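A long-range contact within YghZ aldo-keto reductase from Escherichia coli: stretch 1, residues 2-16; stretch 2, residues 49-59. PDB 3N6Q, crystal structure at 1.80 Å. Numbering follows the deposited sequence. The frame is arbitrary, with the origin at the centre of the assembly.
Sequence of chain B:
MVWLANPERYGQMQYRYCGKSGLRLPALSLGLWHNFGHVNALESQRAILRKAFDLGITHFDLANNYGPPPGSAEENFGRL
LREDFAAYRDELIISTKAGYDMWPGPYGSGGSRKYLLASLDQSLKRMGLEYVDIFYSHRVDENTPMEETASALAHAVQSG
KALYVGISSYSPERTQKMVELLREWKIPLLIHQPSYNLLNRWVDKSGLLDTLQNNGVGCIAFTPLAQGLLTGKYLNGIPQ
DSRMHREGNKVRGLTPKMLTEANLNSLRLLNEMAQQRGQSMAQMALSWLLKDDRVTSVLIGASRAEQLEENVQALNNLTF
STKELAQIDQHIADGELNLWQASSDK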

ATOM      1  N   VAL B   2      30.692   8.828 -22.477  1.00 36.41           N
ATOM      2  CA  VAL B   2      29.358   9.487 -22.374  1.00 34.48           C
ATOM      3  C   VAL B   2      28.696   9.258 -23.725  1.00 32.35           C
ATOM      4  O   VAL B   2      29.331   9.425 -24.742  1.00 29.86           O
ATOM      5  N   TRP B   3      27.444   8.809 -23.743  1.00 32.39           N
ATOM      6  CA  TRP B   3      26.781   8.548 -25.028  1.00 30.45           C
ATOM      7  C   TRP B   3      25.579   9.470 -25.181  1.00 29.83           C
ATOM      8  O   TRP B   3      24.740   9.564 -24.280  1.00 29.56           O
ATOM      9  N   LEU B   4      25.486  10.146 -26.327  1.00 27.42           N
ATOM     10  CA  LEU B   4      24.394  11.076 -26.570  1.00 27.17           C
ATOM     11  C   LEU B   4      23.470  10.514 -27.677  1.00 25.78           C
ATOM     12  O   LEU B   4      23.920  10.162 -28.775  1.00 26.35           O
ATOM     13  N   ALA B   5      22.224  10.248 -27.318  1.00 24.39           N
ATOM     14  CA  ALA B   5      21.306   9.604 -28.250  1.00 22.26           C
ATOM     15  C   ALA B   5      21.018  10.621 -29.383  1.00 21.08           C
ATOM     16  O   ALA B   5      21.128  11.822 -29.185  1.00 21.42           O
ATOM     17  N   ASN B   6      20.672  10.101 -30.546  1.00 21.00           N
ATOM     18  CA  ASN B   6      20.311  10.918 -31.728  1.00 20.97           C
ATOM     19  C   ASN B   6      19.268  11.968 -31.378  1.00 21.26           C
ATOM     20  O   ASN B   6      18.161  11.662 -30.921  1.00 22.11           O
ATOM     21  N   PRO B   7      19.611  13.256 -31.570  1.00 23.52           N
ATOM     22  CA  PRO B   7      18.661  14.290 -31.170  1.00 22.05           C
ATOM     23  C   PRO B   7      17.406  14.264 -32.008  1.00 22.22           C
ATOM     24  O   PRO B   7      16.391  14.741 -31.546  1.00 23.29           O
ATOM     25  N   GLU B   8      17.464  13.606 -33.165  1.00 22.72           N
ATOM     26  CA  GLU B   8      16.353  13.519 -34.109  1.00 24.08           C
ATOM     27  C   GLU B   8      15.570  12.200 -33.973  1.00 24.73           C
ATOM     28  O   GLU B   8      14.663  11.923 -34.779  1.00 23.38           O
ATOM     29  N   ARG B   9      15.810  11.463 -32.878  1.00 19.00           N
ATOM     30  CA  ARG B   9      15.218  10.115 -32.722  1.00 19.52           C
ATOM     31  C   ARG B   9      13.706  10.047 -32.783  1.00 18.29           C
ATOM     32  O   ARG B   9      13.170   8.976 -33.111  1.00 21.34           O
ATOM     33  N   TYR B  10      13.010  11.089 -32.341  1.00 18.25           N
ATOM     34  CA  TYR B  10      11.547  11.065 -32.323  1.00 18.35           C
ATOM     35  C   TYR B  10      10.904  11.600 -33.619  1.00 22.92           C
ATOM     36  O   TYR B  10       9.673  11.720 -33.701  1.00 25.88           O
ATOM     37  N   GLY B  11      11.728  11.873 -34.622  1.00 24.28           N
ATOM     38  CA  GLY B  11      11.279  12.679 -35.759  1.00 27.95           C
ATOM     39  C   GLY B  11      10.574  11.874 -36.830  1.00 28.37           C
ATOM     40  O   GLY B  11       9.755  12.428 -37.559  1.00 31.04           O
ATOM     41  N   GLN B  12      10.928  10.602 -36.985  1.00 26.24           N
ATOM     42  CA  GLN B  12      10.379   9.788 -38.065  1.00 28.79           C
ATOM     43  C   GLN B  12       9.612   8.524 -37.639  1.00 27.12           C
ATOM     44  O   GLN B  12       8.753   8.026 -38.398  1.00 26.70           O
ATOM     45  N   MET B  13       9.892   8.021 -36.432  1.00 22.15           N
ATOM     46  CA  MET B  13       9.158   6.844 -35.945  1.00 20.24           C
ATOM     47  C   MET B  13       7.674   7.170 -35.784  1.00 18.09           C
ATOM     48  O   MET B  13       7.269   8.298 -35.370  1.00 20.98           O
ATOM     49  N   GLN B  14       6.853   6.192 -36.124  1.00 18.69           N
ATOM     50  CA  GLN B  14       5.421   6.263 -35.871  1.00 17.65           C
ATOM     51  C   GLN B  14       5.130   5.635 -34.489  1.00 17.63           C
ATOM     52  O   GLN B  14       5.602   4.537 -34.200  1.00 18.16           O
ATOM     53  N   TYR B  15       4.333   6.332 -33.693  1.00 16.15           N
ATOM     54  CA  TYR B  15       3.875   5.851 -32.392  1.00 17.18           C
ATOM     55  C   TYR B  15       2.375   5.600 -32.457  1.00 17.21           C
ATOM     56  O   TYR B  15       1.631   6.379 -33.088  1.00 18.04           O
ATOM     57  N   ARG B  16       1.936   4.539 -31.791  1.00 14.10           N
ATOM     58  CA  ARG B  16       0.512   4.173 -31.741  1.00 14.59           C
ATOM     59  C   ARG B  16       0.069   4.062 -30.313  1.00 16.11           C
ATOM     60  O   ARG B  16       0.759   3.369 -29.503  1.00 14.89           O
ATOM     61  N   LEU B  49      21.004  -1.875 -28.956  1.00 14.75           N
ATOM     62  CA  LEU B  49      20.157  -0.973 -28.161  1.00 16.78           C
ATOM     63  C   LEU B  49      20.299   0.461 -28.571  1.00 16.33           C
ATOM     64  O   LEU B  49      19.318   1.274 -28.510  1.00 15.78           O
ATOM     65  N   ARG B  50      21.552   0.859 -28.823  1.00 16.63           N
ATOM     66  CA  ARG B  50      21.775   2.263 -29.135  1.00 18.33           C
ATOM     67  C   ARG B  50      21.114   2.630 -30.461  1.00 15.50           C
ATOM     68  O   ARG B  50      20.545   3.690 -30.590  1.00 17.28           O
ATOM     69  N   LYS B  51      21.255   1.749 -31.421  1.00 15.83           N
ATOM     70  CA  LYS B  51      20.617   1.966 -32.716  1.00 16.89           C
ATOM     71  C   LYS B  51      19.102   1.996 -32.577  1.00 18.24           C
ATOM     72  O   LYS B  51      18.443   2.944 -33.100  1.00 14.98           O
ATOM     73  N   ALA B  52      18.539   1.014 -31.839  1.00 16.12           N
ATOM     74  CA  ALA B  52      17.096   1.015 -31.588  1.00 15.59           C
ATOM     75  C   ALA B  52      16.609   2.362 -31.088  1.00 15.17           C
ATOM     76  O   ALA B  52      15.686   2.973 -31.660  1.00 16.21           O
ATOM     77  N   PHE B  53      17.241   2.863 -30.030  1.00 15.53           N
ATOM     78  CA  PHE B  53      16.792   4.102 -29.405  1.00 14.44           C
ATOM     79  C   PHE B  53      17.018   5.324 -30.323  1.00 15.46           C
ATOM     80  O   PHE B  53      16.176   6.222 -30.360  1.00 16.57           O
ATOM     81  N   ASP B  54      18.130   5.330 -31.062  1.00 17.33           N
ATOM     82  CA  ASP B  54      18.396   6.439 -32.040  1.00 16.09           C
ATOM     83  C   ASP B  54      17.343   6.427 -33.176  1.00 17.44           C
ATOM     84  O   ASP B  54      17.130   7.463 -33.849  1.00 18.79           O
ATOM     85  N   LEU B  55      16.734   5.271 -33.421  1.00 17.10           N
ATOM     86  CA  LEU B  55      15.607   5.188 -34.412  1.00 18.51           C
ATOM     87  C   LEU B  55      14.230   5.501 -33.844  1.00 18.91           C
ATOM     88  O   LEU B  55      13.236   5.482 -34.589  1.00 20.08           O
ATOM     89  N   GLY B  56      14.158   5.885 -32.561  1.00 14.84           N
ATOM     90  CA  GLY B  56      12.875   6.167 -31.916  1.00 15.11           C
ATOM     91  C   GLY B  56      12.217   4.938 -31.300  1.00 14.48           C
ATOM     92  O   GLY B  56      11.082   4.995 -30.848  1.00 15.92           O
ATOM     93  N   ILE B  57      12.872   3.799 -31.359  1.00 14.59           N
ATOM     94  CA  ILE B  57      12.283   2.612 -30.706  1.00 16.27           C
ATOM     95  C   ILE B  57      12.484   2.759 -29.193  1.00 16.51           C
ATOM     96  O   ILE B  57      13.605   2.693 -28.706  1.00 16.82           O
ATOM     97  N   THR B  58      11.392   2.959 -28.484  1.00 16.65           N
ATOM     98  CA  THR B  58      11.425   3.295 -27.062  1.00 14.56           C
ATOM     99  C   THR B  58      10.955   2.085 -26.229  1.00 16.36           C
ATOM    100  O   THR B  58      10.977   2.153 -24.959  1.00 18.65           O
ATOM    101  N   HIS B  59      10.593   0.982 -26.898  1.00 12.59           N
ATOM    102  CA  HIS B  59      10.010  -0.187 -26.159  1.00 12.51           C
ATOM    103  C   HIS B  59      10.904  -1.409 -26.394  1.00 12.46           C
ATOM    104  O   HIS B  59      11.255  -1.786 -27.548  1.00 15.58           O
TER

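The end of a helix leaves backbone carbonyls without helical partners, and in YghZ a largely irregular N-terminal segment supplies donors to two of the carbonyls there, Asp54 O and Gly56 O, at a point where only glycine fits. Gly56 closes the helix in a Schellman motif with positive phi; a CB here would point toward stretch 1 and clash with Arg9 O, Met13 CB and Tyr15 OH. Its bare CA instead lets Arg9 O approach to 3.1 Å, and its carbonyl accepts a hydrogen bond from the phenol of Tyr15 (chi1 m), OH to Gly56 O 2.7 Å.

Two residues earlier, at the last helical residue, Asp54 (chi1 m) and Asn6 (chi1 t) form a two-point clasp, with Asn6 the donor in both bonds. Asn6 N donates to Asp54 OD1 at 2.7 Å in an almost straight bond, while Asn6 ND2 reaches Asp54 O at 3.0 Å. Asn6 OD1 is left to accept from Glu8 N (2.9 Å), which ties the clasp to the Asn6-Arg9 beta turn. Water extends the carboxylate's reach: water 2 donates to Asp54 OD2 (2.8 Å) and Leu4 O (3.0 Å), and water 1 accepts from Trp3 NE1 (2.8 Å) and donates weakly to Asp54 OD2 (3.5 Å).

Flat surfaces adjoin this polar centre. Trp3 (chi1 t) points toward the helix, and the guanidinium of Arg50 (chi1 m) stacks on its indole with planes 10° apart, a cation-pi contact to which Arg50 CD adds a CH-pi contact. Phe53 (chi1 t) brings its ring to the interface: Arg9 CD, from a p rotamer, lies over one face, Trp3 CH2 approaches its edge (4.0 Å from Phe53 CD2), and Ala5 CB sits 3.6 Å from Phe53 CE2. Beyond the glycine, Met13 (chi1 t) points inward, its CE 3.9 Å from Ile57 CG1, and Thr58 CG2 meets the edge of the Tyr10 ring, 3.7 Å from Tyr10 CE1.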

ATOM      1  CB  VAL B   2      29.532  11.010 -22.120  1.00 35.57           C
ATOM      2  CG1 VAL B   2      28.223  11.753 -22.311  1.00 37.37           C
ATOM      3  CG2 VAL B   2      30.075  11.261 -20.705  1.00 35.03           C
ATOM      4  CB  TRP B   3      26.376   7.067 -25.168  1.00 31.69           C
ATOM      5  CG  TRP B   3      25.599   6.804 -26.435  1.00 28.07           C
ATOM      6  CD1 TRP B   3      26.037   6.952 -27.733  1.00 36.00           C
ATOM      7  CD2 TRP B   3      24.226   6.446 -26.517  1.00 28.30           C
ATOM      8  NE1 TRP B   3      25.013   6.661 -28.618  1.00 30.35           N
ATOM      9  CE2 TRP B   3      23.875   6.414 -27.897  1.00 29.12           C
ATOM     10  CE3 TRP B   3      23.245   6.158 -25.559  1.00 25.48           C
ATOM     11  CZ2 TRP B   3      22.600   6.016 -28.345  1.00 27.61           C
ATOM     12  CZ3 TRP B   3      21.954   5.780 -26.015  1.00 28.04           C
ATOM     13  CH2 TRP B   3      21.666   5.703 -27.404  1.00 23.41           C
ATOM     14  CB  LEU B   4      24.953  12.478 -26.911  1.00 28.09           C
ATOM     15  CG  LEU B   4      24.054  13.658 -27.254  1.00 31.59           C
ATOM     16  CD1 LEU B   4      23.209  14.097 -26.042  1.00 31.12           C
ATOM     17  CD2 LEU B   4      24.947  14.845 -27.702  1.00 34.89           C
ATOM     18  CB  ALA B   5      19.993   9.220 -27.525  1.00 21.29           C
ATOM     19  CB  ASN B   6      19.869   9.968 -32.843  1.00 23.27           C
ATOM     20  CG  ASN B   6      19.234  10.693 -34.021  1.00 27.86           C
ATOM     21  OD1 ASN B   6      19.515  11.860 -34.246  1.00 24.43           O
ATOM     22  ND2 ASN B   6      18.349  10.002 -34.752  1.00 24.99           N
ATOM     23  CB  PRO B   7      19.416  15.627 -31.407  1.00 25.06           C
ATOM     24  CG  PRO B   7      20.795  15.251 -31.760  1.00 24.38           C
ATOM     25  CD  PRO B   7      20.946  13.787 -31.931  1.00 24.29           C
ATOM     26  CB  GLU B   8      16.906  13.617 -35.555  1.00 27.77           C
ATOM     27  CG  GLU B   8      17.586  14.984 -35.883  1.00 34.52           C
ATOM     28  CD  GLU B   8      16.731  16.159 -35.431  1.00 44.89           C
ATOM     29  OE1 GLU B   8      15.519  16.154 -35.733  1.00 48.44           O
ATOM     30  OE2 GLU B   8      17.245  17.065 -34.720  1.00 53.64           O
ATOM     31  CB  ARG B   9      15.749   9.425 -31.412  1.00 17.45           C
ATOM     32  CG  ARG B   9      15.342  10.122 -30.086  1.00 17.25           C
ATOM     33  CD  ARG B   9      16.204   9.565 -28.941  1.00 17.34           C
ATOM     34  NE  ARG B   9      15.941  10.254 -27.684  1.00 18.77           N
ATOM     35  CZ  ARG B   9      16.525  11.385 -27.303  1.00 21.00           C
ATOM     36  NH1 ARG B   9      17.359  12.020 -28.132  1.00 21.56           N
ATOM     37  NH2 ARG B   9      16.220  11.917 -26.131  1.00 20.00           N
ATOM     38  CB  TYR B  10      11.007  11.829 -31.104  1.00 19.00           C
ATOM     39  CG  TYR B  10      11.509  11.211 -29.804  1.00 18.76           C
ATOM     40  CD1 TYR B  10      11.271   9.871 -29.548  1.00 19.38           C
ATOM     41  CD2 TYR B  10      12.268  11.945 -28.894  1.00 18.73           C
ATOM     42  CE1 TYR B  10      11.727   9.251 -28.346  1.00 19.19           C
ATOM     43  CE2 TYR B  10      12.787  11.316 -27.700  1.00 18.83           C
ATOM     44  CZ  TYR B  10      12.491   9.973 -27.462  1.00 21.10           C
ATOM     45  OH  TYR B  10      12.931   9.344 -26.290  1.00 20.35           O
ATOM     46  CB  GLN B  12      11.496   9.353 -39.013  1.00 28.74           C
ATOM     47  CG  GLN B  12      12.024  10.552 -39.817  1.00 39.90           C
ATOM     48  CD  GLN B  12      13.155  10.197 -40.712  1.00 52.15           C
ATOM     49  OE1 GLN B  12      14.175   9.639 -40.270  1.00 56.20           O
ATOM     50  NE2 GLN B  12      13.015  10.543 -41.991  1.00 58.64           N
ATOM     51  CB  MET B  13       9.769   6.293 -34.606  1.00 18.93           C
ATOM     52  CG  MET B  13       8.993   5.093 -34.024  1.00 18.30           C
ATOM     53  SD  MET B  13       8.855   3.568 -34.947  1.00 20.43           S
ATOM     54  CE  MET B  13      10.527   3.218 -35.433  1.00 23.25           C
ATOM     55  CB  GLN B  14       4.692   5.434 -36.935  1.00 16.53           C
ATOM     56  CG  GLN B  14       3.154   5.475 -36.771  1.00 20.92           C
ATOM     57  CD  GLN B  14       2.411   4.664 -37.832  1.00 29.23           C
ATOM     58  OE1 GLN B  14       2.047   3.519 -37.604  1.00 23.77           O
ATOM     59  NE2 GLN B  14       2.239   5.245 -39.032  1.00 27.84           N
ATOM     60  CB  TYR B  15       4.170   6.914 -31.356  1.00 15.12           C
ATOM     61  CG  TYR B  15       5.692   7.096 -31.263  1.00 16.60           C
ATOM     62  CD1 TYR B  15       6.472   6.218 -30.460  1.00 17.11           C
ATOM     63  CD2 TYR B  15       6.349   8.108 -31.993  1.00 18.68           C
ATOM     64  CE1 TYR B  15       7.884   6.280 -30.478  1.00 15.14           C
ATOM     65  CE2 TYR B  15       7.765   8.228 -31.967  1.00 20.26           C
ATOM     66  CZ  TYR B  15       8.518   7.316 -31.197  1.00 19.86           C
ATOM     67  OH  TYR B  15       9.895   7.402 -31.186  1.00 18.86           O
ATOM     68  CB  ARG B  16       0.326   2.814 -32.417  1.00 13.10           C
ATOM     69  CG  ARG B  16       0.722   2.866 -33.917  1.00 16.86           C
ATOM     70  CD  ARG B  16       0.366   1.522 -34.602  1.00 16.47           C
ATOM     71  NE  ARG B  16       0.582   1.695 -36.044  1.00 20.14           N
ATOM     72  CZ  ARG B  16      -0.037   1.015 -36.999  1.00 21.30           C
ATOM     73  NH1 ARG B  16      -0.872   0.003 -36.693  1.00 12.50           N
ATOM     74  NH2 ARG B  16       0.215   1.340 -38.278  1.00 17.33           N
ATOM     75  CB  LEU B  49      20.445  -1.099 -26.634  1.00 15.83           C
ATOM     76  CG  LEU B  49      20.241  -2.533 -26.092  1.00 18.85           C
ATOM     77  CD1 LEU B  49      20.528  -2.581 -24.558  1.00 16.74           C
ATOM     78  CD2 LEU B  49      18.772  -2.984 -26.283  1.00 22.30           C
ATOM     79  CB  ARG B  50      23.277   2.565 -29.272  1.00 18.34           C
ATOM     80  CG  ARG B  50      23.994   2.570 -27.909  1.00 21.46           C
ATOM     81  CD  ARG B  50      25.465   2.972 -28.150  1.00 24.35           C
ATOM     82  NE  ARG B  50      26.201   3.177 -26.893  1.00 23.78           N
ATOM     83  CZ  ARG B  50      27.423   3.714 -26.831  1.00 29.27           C
ATOM     84  NH1 ARG B  50      28.049   4.076 -27.957  1.00 28.44           N
ATOM     85  NH2 ARG B  50      28.045   3.840 -25.649  1.00 23.33           N
ATOM     86  CB  LYS B  51      21.069   0.906 -33.734  1.00 17.09           C
ATOM     87  CG  LYS B  51      20.336   0.966 -35.122  1.00 17.06           C
ATOM     88  CD  LYS B  51      20.657   2.319 -35.818  1.00 26.44           C
ATOM     89  CE  LYS B  51      22.130   2.381 -36.192  1.00 31.91           C
ATOM     90  NZ  LYS B  51      22.459   3.546 -37.081  1.00 37.42           N
ATOM     91  CB  ALA B  52      16.710  -0.105 -30.588  1.00 13.31           C
ATOM     92  CB  PHE B  53      17.495   4.297 -28.065  1.00 14.56           C
ATOM     93  CG  PHE B  53      16.933   5.412 -27.228  1.00 15.40           C
ATOM     94  CD1 PHE B  53      15.581   5.422 -26.864  1.00 14.09           C
ATOM     95  CD2 PHE B  53      17.755   6.467 -26.819  1.00 14.25           C
ATOM     96  CE1 PHE B  53      15.039   6.456 -26.063  1.00 15.86           C
ATOM     97  CE2 PHE B  53      17.223   7.516 -25.959  1.00 14.48           C
ATOM     98  CZ  PHE B  53      15.886   7.507 -25.593  1.00 17.84           C
ATOM     99  CB  ASP B  54      19.756   6.248 -32.640  1.00 16.89           C
ATOM    100  CG  ASP B  54      20.887   6.723 -31.721  1.00 18.10           C
ATOM    101  OD1 ASP B  54      20.644   7.439 -30.746  1.00 25.20           O
ATOM    102  OD2 ASP B  54      22.005   6.452 -32.098  1.00 24.67           O
ATOM    103  CB  LEU B  55      15.576   3.828 -35.119  1.00 17.14           C
ATOM    104  CG  LEU B  55      16.741   3.432 -36.005  1.00 19.60           C
ATOM    105  CD1 LEU B  55      16.674   1.944 -36.246  1.00 19.39           C
ATOM    106  CD2 LEU B  55      16.766   4.256 -37.378  1.00 26.52           C
ATOM    107  CB  ILE B  57      12.900   1.352 -31.226  1.00 14.20           C
ATOM    108  CG1 ILE B  57      12.626   1.246 -32.747  1.00 15.65           C
ATOM    109  CG2 ILE B  57      12.346   0.130 -30.457  1.00 15.86           C
ATOM    110  CD1 ILE B  57      13.247   0.053 -33.324  1.00 13.52           C
ATOM    111  CB  THR B  58      10.487   4.423 -26.753  1.00 15.54           C
ATOM    112  OG1 THR B  58       9.205   4.086 -27.317  1.00 17.98           O
ATOM    113  CG2 THR B  58      10.972   5.766 -27.352  1.00 16.31           C
ATOM    114  CB  HIS B  59       8.530  -0.508 -26.601  1.00 12.96           C
ATOM    115  CG  HIS B  59       7.948  -1.729 -25.932  1.00 14.79           C
ATOM    116  ND1 HIS B  59       8.227  -2.046 -24.605  1.00 16.92           N
ATOM    117  CD2 HIS B  59       7.126  -2.712 -26.394  1.00 13.26           C
ATOM    118  CE1 HIS B  59       7.618  -3.196 -24.294  1.00 17.33           C
ATOM    119  NE2 HIS B  59       6.907  -3.598 -25.346  1.00 16.28           N
TER
HETATM  120  O   HOH W   1      25.338   5.849 -31.306  1.00 52.30           O
HETATM  121  O   HOH W   2      23.596   8.564 -31.265  1.00 33.76           O